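PDB 5DLY: plantazolicin methyltransferase BamL from Bacillus amyloliquefaciens subsp. plantarum, which probably transfers methyl groups from S-adenosyl-L-methionine to an amine nitrogen of the desmethyl precursor of the antibiotic plantazolicin. Local coordinates for residues S38-R41 with S42-I45; I140-V143 with N144-H148; Q197-H200 with V201-K204; S230-N234 with R235-D239. One frame throughout, in Å; residues are numbered along the deposited sequence.

In the fold
Each contact joins neighbouring turns of the chain, yet their chemistry follows their place in this Rossmann-like methyltransferase. Interaction 1, on the long helix 23-56 near both ligands, is the one where a water replaces a backbone bond. Interactions 2 and 3 touch each other on the far side of the chain's centre: helices 139-148 and 192-203 interlock through branched aliphatic side chains, the first being regular and the second ending in shared backbone bonds with a histidine-lysine contact at the surface. Interaction 4, the most peripheral, joins two short helices by an asparagine cap and a glutamine amide, and its L237 packs against interaction 1.

Interaction 1. Residues S38-R41 with S42-I45; sequences SSIR and SISI
Between S38 and S42 a water does the work of a backbone hydrogen bond. It donates to S38 O at 2.6 Å, accepts from S42 N at 2.9 Å, and donates a second, weak bond to S39 O. This is a hydrated kink in an alpha-helix, the long helix 23-56: S38 O and S42 N stand 4.3 Å apart, too wide for the direct i to i+4 bond. Two residues later the regular pattern is back, with S44 N giving a nearly straight bond (171°) to I40 O, followed by I45 N to R41 O.

I40 and I43 come within 4.3 Å through their CD1 atoms. I40 and S44 touch H130, and S44 and I45 touch F128, both on strand 124-130, while I43 touches L241. H130 also belongs to the S-adenosylhomocysteine pocket, and the R41 side chain comes within about 4 Å of that ligand. Bends at chi2 and chi3 (53°) fold the R41 chain back along the helix, where its guanidinium has a long, weak ion pair with E34. One face of that group covers S38 CA, which sits 3.9 Å from its plane, over the centre.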
ATOM      1  N   SER A  38       6.234   6.715  -8.456  1.00 16.94           N
ATOM      2  CA  SER A  38       5.356   7.859  -8.202  1.00 16.72           C
ATOM      3  C   SER A  38       4.079   7.832  -9.040  1.00 16.24           C
ATOM      4  O   SER A  38       3.025   8.191  -8.535  1.00 15.90           O
ATOM      5  CB  SER A  38       6.089   9.192  -8.361  1.00 17.09           C
ATOM      6  OG  SER A  38       6.623   9.332  -9.659  1.00 18.30           O
ATOM      7  N   SER A  39       4.155   7.394 -10.300  1.00 16.39           N
ATOM      8  CA  SER A  39       2.971   7.443 -11.161  1.00 16.96           C
ATOM      9  C   SER A  39       1.896   6.429 -10.776  1.00 17.28           C
ATOM     10  O   SER A  39       0.714   6.650 -11.044  1.00 17.65           O
ATOM     11  CB  SER A  39       3.324   7.343 -12.656  1.00 17.43           C
ATOM     12  OG  SER A  39       3.824   6.065 -13.007  1.00 17.86           O
ATOM     13  N   ILE A  40       2.299   5.327 -10.147  1.00 16.32           N
ATOM     14  CA  ILE A  40       1.326   4.326  -9.689  1.00 16.27           C
ATOM     15  C   ILE A  40       0.574   4.802  -8.438  1.00 16.00           C
ATOM     16  O   ILE A  40      -0.508   4.308  -8.133  1.00 15.15           O
ATOM     17  CB  ILE A  40       1.962   2.926  -9.493  1.00 17.01           C
ATOM     18  CG1 ILE A  40       0.908   1.810  -9.539  1.00 17.45           C
ATOM     19  CG2 ILE A  40       2.746   2.849  -8.195  1.00 17.44           C
ATOM     20  CD1 ILE A  40       0.420   1.446 -10.927  1.00 18.46           C
ATOM     21  N   ARG A  41       1.146   5.765  -7.717  1.00 16.22           N
ATOM     22  CA  ARG A  41       0.514   6.296  -6.508  1.00 16.11           C
ATOM     23  C   ARG A  41      -0.930   6.756  -6.757  1.00 14.98           C
ATOM     24  O   ARG A  41      -1.856   6.308  -6.071  1.00 13.64           O
ATOM     25  CB  ARG A  41       1.359   7.444  -5.944  1.00 18.64           C
ATOM     26  CG  ARG A  41       1.406   7.510  -4.435  1.00 21.62           C
ATOM     27  CD  ARG A  41       2.784   7.959  -3.952  1.00 23.41           C
ATOM     28  NE  ARG A  41       3.217   9.206  -4.582  1.00 24.84           N
ATOM     29  CZ  ARG A  41       4.483   9.608  -4.708  1.00 25.92           C
ATOM     30  NH1 ARG A  41       5.490   8.867  -4.260  1.00 26.63           N
ATOM     31  NH2 ARG A  41       4.743  10.765  -5.296  1.00 26.77           N
ATOM     32  N   SER A  42      -1.131   7.633  -7.743  1.00 14.10           N
ATOM     33  CA  SER A  42      -2.472   8.134  -8.027  1.00 13.91           C
ATOM     34  C   SER A  42      -3.400   7.032  -8.516  1.00 12.82           C
ATOM     35  O   SER A  42      -4.597   7.067  -8.241  1.00 13.09           O
ATOM     36  CB  SER A  42      -2.461   9.288  -9.036  1.00 14.71           C
ATOM     37  OG  SER A  42      -1.990   8.867 -10.302  1.00 16.29           O
ATOM     38  N   ILE A  43      -2.859   6.071  -9.262  1.00 12.43           N
ATOM     39  CA  ILE A  43      -3.675   4.943  -9.713  1.00 11.30           C
ATOM     40  C   ILE A  43      -4.167   4.090  -8.540  1.00 10.65           C
ATOM     41  O   ILE A  43      -5.356   3.763  -8.453  1.00 10.29           O
ATOM     42  CB  ILE A  43      -2.956   4.121 -10.788  1.00 11.72           C
ATOM     43  CG1 ILE A  43      -2.808   4.984 -12.034  1.00 12.29           C
ATOM     44  CG2 ILE A  43      -3.708   2.831 -11.100  1.00 11.37           C
ATOM     45  CD1 ILE A  43      -1.787   4.460 -13.011  1.00 12.97           C
ATOM     46  N   SER A  44      -3.268   3.768  -7.615  1.00  9.80           N
ATOM     47  CA  SER A  44      -3.664   3.021  -6.430  1.00  9.88           C
ATOM     48  C   SER A  44      -4.673   3.769  -5.567  1.00  9.53           C
ATOM     49  O   SER A  44      -5.628   3.163  -5.084  1.00  9.61           O
ATOM     50  CB  SER A  44      -2.443   2.643  -5.609  1.00  9.51           C
ATOM     51  OG  SER A  44      -1.607   1.784  -6.356  1.00  9.97           O
ATOM     52  N   ILE A  45      -4.464   5.077  -5.392  1.00  9.67           N
ATOM     53  CA  ILE A  45      -5.388   5.900  -4.598  1.00  9.83           C
ATOM     54  C   ILE A  45      -6.770   5.960  -5.260  1.00 10.28           C
ATOM     55  O   ILE A  45      -7.790   5.718  -4.611  1.00 10.66           O
ATOM     56  CB  ILE A  45      -4.844   7.330  -4.371  1.00  9.85           C
ATOM     57  CG1 ILE A  45      -3.553   7.296  -3.534  1.00  9.61           C
ATOM     58  CG2 ILE A  45      -5.919   8.211  -3.736  1.00  9.90           C
ATOM     59  CD1 ILE A  45      -2.744   8.585  -3.586  1.00  9.60           C
TER
HETATM   60  O   HOH W   1       0.745   9.408  -9.117  1.00 23.89           O

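Interaction 2. Residues I140-V143 with N144-H148; sequences IAIV and NTLIH
I142 and L146 make the closest apolar contact here, lying side by side and pointing the same way, with I142 CG2 3.7 Å from L146 CD1. CG2 reaches this place because it is the branch trans to the backbone N, while CG1 (chi1 -75°) runs beside that N. V143 and I147 meet on the next buried strip, crossing at a slant, V143 CG1 4.0 Å from I147 CD1. All this rides on a regular alpha-helix, 139-148, one of the helices that flank the central sheet of the Rossmann-like fold. Four consecutive i to i+4 bonds span the contact; the one from N144 N to I140 O is 2.9 Å long and almost straight at 172°. Buried side chains have outside neighbours as well: I142 touches E114 and F136, the latter a residue of the S-adenosylhomocysteine pocket, and V143 and I147 rest on I262 of strand 258-265.

The other side of the helix is looser. A141 is exposed, and T145, one turn on, is partly so, with OG1 3.1 Å from A141 O. N144 lies alongside I140 at the border of the two sides, its OD1 3.8 Å from I140 CG2.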
ATOM      1  N   ILE A 140       1.563 -10.005  10.036  1.00 12.04           N
ATOM      2  CA  ILE A 140       0.279 -10.569  10.464  1.00 12.21           C
ATOM      3  C   ILE A 140      -0.279  -9.810  11.680  1.00 11.83           C
ATOM      4  O   ILE A 140      -1.470  -9.483  11.717  1.00 11.94           O
ATOM      5  CB  ILE A 140       0.386 -12.088  10.756  1.00 12.61           C
ATOM      6  CG1 ILE A 140       0.948 -12.830   9.534  1.00 13.13           C
ATOM      7  CG2 ILE A 140      -0.969 -12.657  11.153  1.00 13.57           C
ATOM      8  CD1 ILE A 140       1.235 -14.305   9.763  1.00 12.49           C
ATOM      9  N   ALA A 141       0.588  -9.499  12.645  1.00 11.81           N
ATOM     10  CA  ALA A 141       0.199  -8.705  13.812  1.00 11.62           C
ATOM     11  C   ALA A 141      -0.333  -7.338  13.394  1.00 11.34           C
ATOM     12  O   ALA A 141      -1.346  -6.872  13.914  1.00 10.94           O
ATOM     13  CB  ALA A 141       1.368  -8.538  14.776  1.00 11.71           C
ATOM     14  N   ILE A 142       0.336  -6.706  12.436  1.00 11.54           N
ATOM     15  CA  ILE A 142      -0.107  -5.385  12.000  1.00 11.38           C
ATOM     16  C   ILE A 142      -1.484  -5.466  11.355  1.00 11.32           C
ATOM     17  O   ILE A 142      -2.366  -4.669  11.673  1.00 10.86           O
ATOM     18  CB  ILE A 142       0.918  -4.716  11.060  1.00 11.46           C
ATOM     19  CG1 ILE A 142       2.109  -4.235  11.894  1.00 12.07           C
ATOM     20  CG2 ILE A 142       0.289  -3.539  10.309  1.00 11.85           C
ATOM     21  CD1 ILE A 142       3.356  -3.916  11.098  1.00 12.02           C
ATOM     22  N   VAL A 143      -1.680  -6.439  10.471  1.00 11.13           N
ATOM     23  CA  VAL A 143      -2.984  -6.598   9.827  1.00 11.52           C
ATOM     24  C   VAL A 143      -4.109  -6.901  10.830  1.00 11.45           C
ATOM     25  O   VAL A 143      -5.190  -6.320  10.727  1.00 11.25           O
ATOM     26  CB  VAL A 143      -2.959  -7.637   8.683  1.00 11.69           C
ATOM     27  CG1 VAL A 143      -4.360  -7.848   8.136  1.00 12.07           C
ATOM     28  CG2 VAL A 143      -2.030  -7.173   7.575  1.00 12.26           C
ATOM     29  N   ASN A 144      -3.869  -7.812  11.780  1.00 11.62           N
ATOM     30  CA  ASN A 144      -4.870  -8.102  12.829  1.00 12.13           C
ATOM     31  C   ASN A 144      -5.256  -6.826  13.580  1.00 11.52           C
ATOM     32  O   ASN A 144      -6.426  -6.559  13.827  1.00 11.54           O
ATOM     33  CB  ASN A 144      -4.342  -9.128  13.839  1.00 12.99           C
ATOM     34  CG  ASN A 144      -4.221 -10.540  13.272  1.00 14.15           C
ATOM     35  OD1 ASN A 144      -3.406 -11.338  13.757  1.00 16.25           O
ATOM     36  ND2 ASN A 144      -5.019 -10.860  12.269  1.00 14.16           N
ATOM     37  N   THR A 145      -4.252  -6.029  13.933  1.00 11.01           N
ATOM     38  CA  THR A 145      -4.485  -4.751  14.598  1.00 11.13           C
ATOM     39  C   THR A 145      -5.304  -3.786  13.734  1.00 10.87           C
ATOM     40  O   THR A 145      -6.260  -3.168  14.216  1.00 11.21           O
ATOM     41  CB  THR A 145      -3.144  -4.126  15.005  1.00 11.39           C
ATOM     42  OG1 THR A 145      -2.559  -4.939  16.027  1.00 12.31           O
ATOM     43  CG2 THR A 145      -3.336  -2.707  15.534  1.00 11.89           C
ATOM     44  N   LEU A 146      -4.937  -3.665  12.460  1.00 10.30           N
ATOM     45  CA  LEU A 146      -5.659  -2.775  11.557  1.00 10.26           C
ATOM     46  C   LEU A 146      -7.120  -3.171  11.355  1.00 10.31           C
ATOM     47  O   LEU A 146      -7.991  -2.315  11.232  1.00 10.06           O
ATOM     48  CB  LEU A 146      -4.921  -2.645  10.224  1.00 10.13           C
ATOM     49  CG  LEU A 146      -3.548  -1.957  10.318  1.00 10.33           C
ATOM     50  CD1 LEU A 146      -2.802  -2.068   9.000  1.00 10.71           C
ATOM     51  CD2 LEU A 146      -3.651  -0.496  10.747  1.00 10.44           C
ATOM     52  N   ILE A 147      -7.396  -4.470  11.361  1.00 10.24           N
ATOM     53  CA  ILE A 147      -8.779  -4.930  11.264  1.00 10.84           C
ATOM     54  C   ILE A 147      -9.641  -4.394  12.424  1.00 11.18           C
ATOM     55  O   ILE A 147     -10.812  -4.059  12.217  1.00 11.57           O
ATOM     56  CB  ILE A 147      -8.839  -6.458  11.101  1.00 10.79           C
ATOM     57  CG1 ILE A 147      -8.312  -6.817   9.708  1.00 10.85           C
ATOM     58  CG2 ILE A 147     -10.265  -6.974  11.226  1.00 11.27           C
ATOM     59  CD1 ILE A 147      -8.107  -8.295   9.454  1.00 11.28           C
ATOM     60  N   HIS A 148      -9.058  -4.262  13.619  1.00 12.43           N
ATOM     61  CA  HIS A 148      -9.781  -3.664  14.763  1.00 13.33           C
ATOM     62  C   HIS A 148     -10.216  -2.224  14.529  1.00 13.22           C
ATOM     63  O   HIS A 148     -11.169  -1.754  15.164  1.00 13.43           O
ATOM     64  CB  HIS A 148      -8.946  -3.672  16.045  1.00 14.46           C
ATOM     65  CG  HIS A 148      -8.400  -5.011  16.415  1.00 16.08           C
ATOM     66  ND1 HIS A 148      -9.162  -6.158  16.397  1.00 17.05           N
ATOM     67  CD2 HIS A 148      -7.170  -5.381  16.840  1.00 16.94           C
ATOM     68  CE1 HIS A 148      -8.420  -7.181  16.780  1.00 17.52           C
ATOM     69  NE2 HIS A 148      -7.204  -6.739  17.044  1.00 17.46           N
TER

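Interaction 3. Residues Q197-H200 with V201-K204; sequences QLLH and VVTK
Q197 O and L198 O take ordinary i to i+4 bonds from V201 N and V202 N, but at the next residue the backbone pattern tightens, and T203 N divides between L199 O, weakly, and H200 O. This is the C-terminal part of an alpha-helix, 192-203, which packs on the sheet of the methyltransferase fold. H200 O is gripped twice: K204 N meets it nearly along the C=O axis at 2.9 Å, whereas T203 N, at 3.3 Å, comes from above the carbonyl plane.

The T203 hydroxyl strengthens the same turn. With chi1 at 62°, OG1 sits between its own backbone N and carbonyl carbon, from where it donates to L199 O at 2.7 Å, the shortest bond of the contact. A buried hydroxyl is satisfied in this way, and L199 O gains a firm partner beside its weak one. On the inner side the L198 and V202 side chains cross at a slant, L198 CD2 4.1 Å from V202 CG1, and L199 CD2 approaches V202 CG2; L198 and V202 also touch I140 of helix 139-148, while L199 and T203 face F211 and I262 on two strands.

Toward solvent, Q197 bends at chi2 and brings NE2 to 3.4 Å from V201 CG2. The same nitrogen lies in the plane of the H200 ring, at its edge. K204 reaches over a ring face instead, a CH-pi contact in which CD stands 3.9 Å from the ring centroid, 26° off the normal and displaced toward NE2.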
ATOM      1  N   GLN A 197      -2.960 -16.773   1.305  1.00 17.35           N
ATOM      2  CA  GLN A 197      -3.056 -17.518   2.557  1.00 18.54           C
ATOM      3  C   GLN A 197      -3.130 -16.580   3.760  1.00 17.19           C
ATOM      4  O   GLN A 197      -3.942 -16.784   4.670  1.00 17.45           O
ATOM      5  CB  GLN A 197      -1.886 -18.496   2.707  1.00 20.53           C
ATOM      6  CG  GLN A 197      -2.078 -19.527   3.818  1.00 23.80           C
ATOM      7  CD  GLN A 197      -3.406 -20.267   3.738  1.00 25.54           C
ATOM      8  OE1 GLN A 197      -3.785 -20.797   2.688  1.00 28.22           O
ATOM      9  NE2 GLN A 197      -4.121 -20.308   4.855  1.00 26.57           N
ATOM     10  N   LEU A 198      -2.294 -15.542   3.754  1.00 15.91           N
ATOM     11  CA  LEU A 198      -2.291 -14.562   4.837  1.00 15.20           C
ATOM     12  C   LEU A 198      -3.650 -13.853   4.975  1.00 15.16           C
ATOM     13  O   LEU A 198      -4.177 -13.739   6.085  1.00 14.62           O
ATOM     14  CB  LEU A 198      -1.158 -13.534   4.646  1.00 15.14           C
ATOM     15  CG  LEU A 198      -0.777 -12.636   5.836  1.00 15.28           C
ATOM     16  CD1 LEU A 198       0.684 -12.213   5.728  1.00 15.28           C
ATOM     17  CD2 LEU A 198      -1.682 -11.417   5.963  1.00 15.39           C
ATOM     18  N   LEU A 199      -4.211 -13.382   3.859  1.00 15.08           N
ATOM     19  CA  LEU A 199      -5.488 -12.654   3.890  1.00 15.42           C
ATOM     20  C   LEU A 199      -6.666 -13.564   4.239  1.00 15.50           C
ATOM     21  O   LEU A 199      -7.626 -13.125   4.860  1.00 15.25           O
ATOM     22  CB  LEU A 199      -5.742 -11.880   2.588  1.00 16.16           C
ATOM     23  CG  LEU A 199      -4.861 -10.647   2.302  1.00 16.76           C
ATOM     24  CD1 LEU A 199      -5.584  -9.669   1.390  1.00 17.55           C
ATOM     25  CD2 LEU A 199      -4.382  -9.916   3.549  1.00 17.96           C
ATOM     26  N   HIS A 200      -6.565 -14.835   3.859  1.00 16.04           N
ATOM     27  CA  HIS A 200      -7.534 -15.833   4.294  1.00 16.84           C
ATOM     28  C   HIS A 200      -7.517 -15.999   5.811  1.00 16.59           C
ATOM     29  O   HIS A 200      -8.561 -15.939   6.463  1.00 16.95           O
ATOM     30  CB  HIS A 200      -7.255 -17.171   3.614  1.00 17.81           C
ATOM     31  CG  HIS A 200      -8.052 -18.305   4.175  1.00 18.85           C
ATOM     32  ND1 HIS A 200      -9.431 -18.318   4.170  1.00 20.00           N
ATOM     33  CD2 HIS A 200      -7.665 -19.462   4.762  1.00 19.86           C
ATOM     34  CE1 HIS A 200      -9.860 -19.437   4.729  1.00 20.36           C
ATOM     35  NE2 HIS A 200      -8.809 -20.148   5.095  1.00 20.35           N
ATOM     36  N   VAL A 201      -6.326 -16.183   6.360  1.00 15.64           N
ATOM     37  CA  VAL A 201      -6.146 -16.451   7.784  1.00 15.35           C
ATOM     38  C   VAL A 201      -6.621 -15.296   8.672  1.00 15.21           C
ATOM     39  O   VAL A 201      -7.275 -15.519   9.694  1.00 15.10           O
ATOM     40  CB  VAL A 201      -4.695 -16.894   8.076  1.00 16.42           C
ATOM     41  CG1 VAL A 201      -4.381 -16.859   9.561  1.00 17.22           C
ATOM     42  CG2 VAL A 201      -4.478 -18.293   7.518  1.00 17.22           C
ATOM     43  N   VAL A 202      -6.328 -14.063   8.264  1.00 14.14           N
ATOM     44  CA  VAL A 202      -6.679 -12.898   9.077  1.00 13.84           C
ATOM     45  C   VAL A 202      -8.148 -12.475   8.939  1.00 14.16           C
ATOM     46  O   VAL A 202      -8.629 -11.659   9.727  1.00 14.06           O
ATOM     47  CB  VAL A 202      -5.745 -11.684   8.815  1.00 13.58           C
ATOM     48  CG1 VAL A 202      -4.288 -12.062   9.041  1.00 13.70           C
ATOM     49  CG2 VAL A 202      -5.960 -11.118   7.418  1.00 13.61           C
ATOM     50  N   THR A 203      -8.856 -13.024   7.949  1.00 14.41           N
ATOM     51  CA  THR A 203     -10.270 -12.684   7.752  1.00 15.15           C
ATOM     52  C   THR A 203     -11.255 -13.805   8.080  1.00 16.54           C
ATOM     53  O   THR A 203     -12.419 -13.531   8.331  1.00 16.61           O
ATOM     54  CB  THR A 203     -10.585 -12.187   6.325  1.00 15.03           C
ATOM     55  OG1 THR A 203     -10.297 -13.217   5.366  1.00 14.70           O
ATOM     56  CG2 THR A 203      -9.797 -10.920   5.995  1.00 14.87           C
ATOM     57  N   LYS A 204     -10.794 -15.053   8.077  1.00 18.61           N
ATOM     58  CA  LYS A 204     -11.713 -16.204   8.189  1.00 20.63           C
ATOM     59  C   LYS A 204     -12.533 -16.268   9.490  1.00 21.42           C
ATOM     60  O   LYS A 204     -13.627 -16.837   9.497  1.00 22.04           O
ATOM     61  CB  LYS A 204     -10.980 -17.527   7.919  1.00 21.66           C
ATOM     62  CG  LYS A 204      -9.968 -17.927   8.978  1.00 22.72           C
ATOM     63  CD  LYS A 204      -9.101 -19.080   8.496  1.00 24.83           C
ATOM     64  CE  LYS A 204      -8.246 -19.626   9.626  1.00 26.36           C
ATOM     65  NZ  LYS A 204      -9.043 -20.429  10.596  1.00 27.30           N
TER

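Interaction 4. Residues S230-N234 with R235-D239; sequences SLMRN and RNLQD
L231 starts the contact, its CB 4.1 Å from L237 CD2, a methyl that also comes close to L231 O. M232 follows from another direction: its chain, bent at chi2 and chi3, crosses L237 at about a right angle, with SD 4.0 Å from the same CD2. The M232 carbonyl, near the close of helix 226-232, is met by a side chain of the next helix. Q238 NE2 donates to M232 O at 2.9 Å with a nearly straight N-H (169°), and donor and acceptor each lie in the other's plane, which should fix the rotation of the amide about its last bond. The extended Q238 chain thus spans the turn from one helix to the other.

N234 is the N-cap of helix 235-241, and here the chain changes direction. Its CG lies trans to the backbone N (chi1 -171°), which carries OD1 to the amides of the first turn that follows. OD1 accepts from N236 N at 2.9 Å and, weakly, from L237 N, supplying two amides that have no preceding turn to bond with. N234 O then receives Q238 N at 3.1 Å, the first full i to i+4 bond of the new helix. A water takes the other end of the asparagine, accepting from ND2 and donating to N236 OD1 at 3.1 Å.

Helix 23-56 packs against this joint: F51 touches L231, S50 touches N234 and bonds through OG to L231 O, E46 touches N236, and L237 CD1 packs against I43 O.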
ATOM      1  N   SER A 230     -17.213  -1.993 -12.612  1.00 18.94           N
ATOM      2  CA  SER A 230     -17.653  -0.890 -11.757  1.00 19.66           C
ATOM      3  C   SER A 230     -16.540   0.138 -11.534  1.00 19.23           C
ATOM      4  O   SER A 230     -16.765   1.332 -11.692  1.00 19.89           O
ATOM      5  CB  SER A 230     -18.179  -1.404 -10.412  1.00 20.25           C
ATOM      6  OG  SER A 230     -19.244  -2.320 -10.582  1.00 22.41           O
ATOM      7  N   LEU A 231     -15.341  -0.333 -11.190  1.00 19.40           N
ATOM      8  CA  LEU A 231     -14.198   0.556 -10.965  1.00 19.44           C
ATOM      9  C   LEU A 231     -13.901   1.453 -12.162  1.00 18.87           C
ATOM     10  O   LEU A 231     -13.699   2.660 -12.003  1.00 18.45           O
ATOM     11  CB  LEU A 231     -12.941  -0.237 -10.600  1.00 19.63           C
ATOM     12  CG  LEU A 231     -12.931  -0.997  -9.274  1.00 20.64           C
ATOM     13  CD1 LEU A 231     -11.649  -1.800  -9.135  1.00 20.46           C
ATOM     14  CD2 LEU A 231     -13.074  -0.041  -8.107  1.00 20.79           C
ATOM     15  N   MET A 232     -13.885   0.860 -13.356  1.00 19.15           N
ATOM     16  CA  MET A 232     -13.502   1.571 -14.578  1.00 19.52           C
ATOM     17  C   MET A 232     -14.527   2.595 -15.075  1.00 19.81           C
ATOM     18  O   MET A 232     -14.219   3.402 -15.953  1.00 20.40           O
ATOM     19  CB  MET A 232     -13.132   0.585 -15.693  1.00 19.83           C
ATOM     20  CG  MET A 232     -11.795  -0.119 -15.493  1.00 19.96           C
ATOM     21  SD  MET A 232     -10.408   0.962 -15.067  1.00 20.40           S
ATOM     22  CE  MET A 232     -10.378   2.044 -16.495  1.00 20.61           C
ATOM     23  N   ARG A 233     -15.733   2.557 -14.515  1.00 20.63           N
ATOM     24  CA  ARG A 233     -16.748   3.582 -14.768  1.00 21.33           C
ATOM     25  C   ARG A 233     -16.412   4.926 -14.112  1.00 20.93           C
ATOM     26  O   ARG A 233     -16.963   5.963 -14.489  1.00 20.99           O
ATOM     27  CB  ARG A 233     -18.121   3.112 -14.275  1.00 22.82           C
ATOM     28  CG  ARG A 233     -18.866   2.216 -15.251  1.00 24.88           C
ATOM     29  CD  ARG A 233     -20.130   1.622 -14.635  1.00 26.69           C
ATOM     30  NE  ARG A 233     -21.136   2.628 -14.283  1.00 28.92           N
ATOM     31  CZ  ARG A 233     -22.314   2.786 -14.891  1.00 30.73           C
ATOM     32  NH1 ARG A 233     -22.672   2.003 -15.906  1.00 31.76           N
ATOM     33  NH2 ARG A 233     -23.145   3.733 -14.477  1.00 31.44           N
ATOM     34  N   ASN A 234     -15.512   4.905 -13.130  1.00 20.18           N
ATOM     35  CA  ASN A 234     -15.196   6.099 -12.356  1.00 19.66           C
ATOM     36  C   ASN A 234     -14.243   7.022 -13.107  1.00 19.34           C
ATOM     37  O   ASN A 234     -13.118   6.636 -13.420  1.00 18.35           O
ATOM     38  CB  ASN A 234     -14.630   5.702 -10.983  1.00 19.56           C
ATOM     39  CG  ASN A 234     -14.487   6.883 -10.037  1.00 20.00           C
ATOM     40  OD1 ASN A 234     -13.716   7.809 -10.294  1.00 20.66           O
ATOM     41  ND2 ASN A 234     -15.206   6.841  -8.917  1.00 19.21           N
ATOM     42  N   ARG A 235     -14.706   8.242 -13.388  1.00 19.22           N
ATOM     43  CA  ARG A 235     -13.945   9.208 -14.181  1.00 19.70           C
ATOM     44  C   ARG A 235     -12.627   9.644 -13.539  1.00 18.48           C
ATOM     45  O   ARG A 235     -11.673   9.964 -14.245  1.00 17.80           O
ATOM     46  CB  ARG A 235     -14.800  10.434 -14.511  1.00 22.24           C
ATOM     47  CG  ARG A 235     -15.808  10.204 -15.626  1.00 24.74           C
ATOM     48  CD  ARG A 235     -16.582  11.478 -15.936  1.00 28.28           C
ATOM     49  NE  ARG A 235     -17.610  11.747 -14.929  1.00 31.11           N
ATOM     50  CZ  ARG A 235     -18.923  11.668 -15.141  1.00 32.37           C
ATOM     51  NH1 ARG A 235     -19.398  11.346 -16.340  1.00 33.42           N
ATOM     52  NH2 ARG A 235     -19.767  11.929 -14.152  1.00 33.90           N
ATOM     53  N   ASN A 236     -12.575   9.652 -12.207  1.00 17.77           N
ATOM     54  CA  ASN A 236     -11.353  10.026 -11.503  1.00 17.41           C
ATOM     55  C   ASN A 236     -10.248   8.994 -11.713  1.00 16.43           C
ATOM     56  O   ASN A 236      -9.081   9.352 -11.866  1.00 16.34           O
ATOM     57  CB  ASN A 236     -11.611  10.244 -10.007  1.00 17.97           C
ATOM     58  CG  ASN A 236     -12.597  11.366  -9.737  1.00 19.63           C
ATOM     59  OD1 ASN A 236     -13.618  11.162  -9.077  1.00 21.93           O
ATOM     60  ND2 ASN A 236     -12.291  12.557 -10.230  1.00 20.34           N
ATOM     61  N   LEU A 237     -10.629   7.716 -11.721  1.00 15.78           N
ATOM     62  CA  LEU A 237      -9.689   6.631 -11.993  1.00 14.78           C
ATOM     63  C   LEU A 237      -9.234   6.669 -13.450  1.00 15.54           C
ATOM     64  O   LEU A 237      -8.055   6.481 -13.744  1.00 14.91           O
ATOM     65  CB  LEU A 237     -10.308   5.272 -11.640  1.00 14.40           C
ATOM     66  CG  LEU A 237      -9.491   4.011 -11.956  1.00 13.89           C
ATOM     67  CD1 LEU A 237      -8.107   4.062 -11.311  1.00 13.95           C
ATOM     68  CD2 LEU A 237     -10.227   2.752 -11.522  1.00 14.28           C
ATOM     69  N   GLN A 238     -10.175   6.923 -14.351  1.00 16.32           N
ATOM     70  CA  GLN A 238      -9.850   7.122 -15.764  1.00 17.47           C
ATOM     71  C   GLN A 238      -8.824   8.239 -15.949  1.00 17.99           C
ATOM     72  O   GLN A 238      -7.829   8.057 -16.654  1.00 17.64           O
ATOM     73  CB  GLN A 238     -11.104   7.457 -16.568  1.00 18.10           C
ATOM     74  CG  GLN A 238     -12.123   6.338 -16.663  1.00 18.83           C
ATOM     75  CD  GLN A 238     -13.415   6.801 -17.311  1.00 19.89           C
ATOM     76  OE1 GLN A 238     -13.524   7.943 -17.768  1.00 21.20           O
ATOM     77  NE2 GLN A 238     -14.401   5.922 -17.343  1.00 20.01           N
ATOM     78  N   ASP A 239      -9.067   9.387 -15.316  1.00 18.96           N
ATOM     79  CA  ASP A 239      -8.173  10.545 -15.412  1.00 20.11           C
ATOM     80  C   ASP A 239      -6.752  10.231 -14.925  1.00 19.35           C
ATOM     81  O   ASP A 239      -5.776  10.673 -15.530  1.00 19.66           O
ATOM     82  CB  ASP A 239      -8.750  11.747 -14.651  1.00 21.83           C
ATOM     83  CG  ASP A 239      -9.957  12.370 -15.350  1.00 23.95           C
ATOM     84  OD1 ASP A 239     -10.218  12.051 -16.535  1.00 25.57           O
ATOM     85  OD2 ASP A 239     -10.653  13.186 -14.704  1.00 26.17           O
TER
HETATM   86  O   HOH W   2     -13.697   8.965  -6.899  1.00 29.40           O